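Local atomic coordinates of oxysterol-binding protein homolog 3 (Saccharomyces cerevisiae, PDB entry 4IC4), a protein that carries lipids in a hydrophobic pocket between membranes through the cytosol, in phosphoinositide-coupled transport, and takes part in sterol homeostasis. Residues A[149-153]-A[164-168]. Sequence-based numbering, arbitrary orientation.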
loop_
_atom_site.group_PDB
_atom_site.type_symbol
_atom_site.label_atom_id
_atom_site.label_comp_id
_atom_site.label_asym_id
_atom_site.label_seq_id
_atom_site.Cartn_x
_atom_site.Cartn_y
_atom_site.Cartn_z
ATOM N N PRO A 149 -5.571 -13.936 2.757
ATOM C CA PRO A 149 -5.218 -13.042 1.652
ATOM C C PRO A 149 -3.717 -12.798 1.575
ATOM O O PRO A 149 -3.076 -12.485 2.579
ATOM C CB PRO A 149 -5.983 -11.770 1.983
ATOM C CG PRO A 149 -5.962 -11.763 3.484
ATOM C CD PRO A 149 -6.304 -13.205 3.807
ATOM N N VAL A 150 -3.159 -12.958 0.382
ATOM C CA VAL A 150 -1.739 -12.727 0.170
ATOM C C VAL A 150 -1.598 -11.928 -1.115
ATOM O O VAL A 150 -2.156 -12.295 -2.151
ATOM C CB VAL A 150 -0.942 -14.046 0.031
ATOM C CG1 VAL A 150 0.531 -13.740 -0.212
ATOM C CG2 VAL A 150 -1.091 -14.882 1.295
ATOM N N PHE A 151 -0.859 -10.829 -1.033
ATOM C CA PHE A 151 -0.640 -9.960 -2.180
ATOM C C PHE A 151 0.850 -9.898 -2.497
ATOM O O PHE A 151 1.684 -9.740 -1.599
ATOM C CB PHE A 151 -1.174 -8.561 -1.867
ATOM C CG PHE A 151 -2.590 -8.556 -1.372
ATOM C CD1 PHE A 151 -3.652 -8.751 -2.252
ATOM C CD2 PHE A 151 -2.866 -8.379 -0.020
ATOM C CE1 PHE A 151 -4.972 -8.770 -1.791
ATOM C CE2 PHE A 151 -4.186 -8.397 0.452
ATOM C CZ PHE A 151 -5.239 -8.594 -0.438
ATOM N N ALA A 152 1.185 -10.028 -3.777
ATOM C CA ALA A 152 2.579 -9.992 -4.206
ATOM C C ALA A 152 2.841 -8.742 -5.026
ATOM O O ALA A 152 2.023 -8.362 -5.869
ATOM C CB ALA A 152 2.906 -11.240 -5.021
ATOM N N PHE A 153 3.982 -8.108 -4.768
ATOM C CA PHE A 153 4.377 -6.878 -5.454
ATOM C C PHE A 153 5.810 -6.941 -5.955
ATOM O O PHE A 153 6.686 -7.494 -5.290
ATOM C CB PHE A 153 4.288 -5.674 -4.507
ATOM C CG PHE A 153 2.900 -5.351 -4.051
ATOM C CD1 PHE A 153 2.181 -4.312 -4.640
ATOM C CD2 PHE A 153 2.298 -6.095 -3.043
ATOM C CE1 PHE A 153 0.878 -4.027 -4.228
ATOM C CE2 PHE A 153 0.999 -5.817 -2.629
ATOM C CZ PHE A 153 0.291 -4.782 -3.225
ATOM N N TYR A 164 7.745 -7.763 -2.474
ATOM C CA TYR A 164 6.963 -7.764 -1.250
ATOM C C TYR A 164 5.838 -8.779 -1.339
ATOM O O TYR A 164 5.078 -8.783 -2.298
ATOM C CB TYR A 164 6.394 -6.351 -1.054
ATOM C CG TYR A 164 5.724 -6.016 0.272
ATOM C CD1 TYR A 164 6.149 -6.589 1.482
ATOM C CD2 TYR A 164 4.758 -5.000 0.328
ATOM C CE1 TYR A 164 5.635 -6.141 2.704
ATOM C CE2 TYR A 164 4.242 -4.551 1.536
ATOM C CZ TYR A 164 4.686 -5.117 2.720
ATOM O OH TYR A 164 4.200 -4.620 3.911
ATOM N N THR A 165 5.762 -9.661 -0.350
ATOM C CA THR A 165 4.699 -10.659 -0.262
ATOM C C THR A 165 4.062 -10.287 1.066
ATOM O O THR A 165 4.695 -10.400 2.120
ATOM C CB THR A 165 5.254 -12.095 -0.219
ATOM O OG1 THR A 165 5.894 -12.393 -1.469
ATOM C CG2 THR A 165 4.129 -13.083 0.014
ATOM N N VAL A 166 2.809 -9.849 1.025
ATOM C CA VAL A 166 2.176 -9.382 2.243
ATOM C C VAL A 166 0.762 -9.860 2.536
ATOM O O VAL A 166 -0.057 -10.061 1.635
ATOM C CB VAL A 166 2.182 -7.843 2.242
ATOM C CG1 VAL A 166 1.392 -7.331 1.040
ATOM C CG2 VAL A 166 1.593 -7.305 3.517
ATOM N N THR A 167 0.493 -10.028 3.823
ATOM C CA THR A 167 -0.813 -10.436 4.309
ATOM C C THR A 167 -1.220 -9.448 5.388
ATOM O O THR A 167 -0.612 -9.416 6.459
ATOM C CB THR A 167 -0.784 -11.844 4.934
ATOM O OG1 THR A 167 -0.577 -12.819 3.906
ATOM C CG2 THR A 167 -2.108 -12.142 5.646
ATOM N N PRO A 168 -2.226 -8.603 5.112
ATOM C CA PRO A 168 -2.663 -7.637 6.124
ATOM C C PRO A 168 -3.323 -8.410 7.257
ATOM O O PRO A 168 -3.948 -9.444 7.023
ATOM C CB PRO A 168 -3.662 -6.766 5.365
ATOM C CG PRO A 168 -3.156 -6.829 3.944
ATOM C CD PRO A 168 -2.815 -8.292 3.796
#
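Phe-153 and Tyr-164 face each other as an antiparallel hydrogen-bonded pair. Phe-153 N donates to Tyr-164 O at 2.8 Å, and Tyr-164 N returns a more bent bond to Phe-153 O. Their side chains leave on the same side of the sheet, where Phe-153 CB lies 4.1 Å from Tyr-164 CB, but then diverge. Phe-153 CG is set beside its own backbone N (chi1 -65°), which sends the ring back along the strand, and its CE2 comes 4.0 Å from CG1 of Val-166. The Tyr-164 ring, with CG anti to the backbone N (chi1 -170°), turns to its own strand. Val-166 CB of the same strand lies over one face of the ring, nearer its margin than its centre. Phe-151 and Val-166 form the next hydrogen-bonded pair, Phe-151 N to Val-166 O and Val-166 N to Phe-151 O, both 2.9 Å and nearly straight. These strands, 150-157 and 160-172, make a beta hairpin in the curled antiparallel barrel of the OSBP-related domain. Helix 71-76 packs on the side of the hairpin that carries Phe-151, Phe-153 and Val-166. Pro-168 CD comes to the edge of the Phe-151 ring, near its plane, 3.6 Å from Phe-151 CE2. On the other face, Val-150 CG1 touches Thr-165 CG2 at 3.7 Å, while the Thr-165 hydroxyl bonds to Trp-372 N. Beyond Val-150 the pairing passes to a side chain, near the phosphoinositide-binding residue Arg-147. There Thr-167 OG1 donates to Pro-149 O at 2.8 Å, tilted 21° from the carbonyl plane.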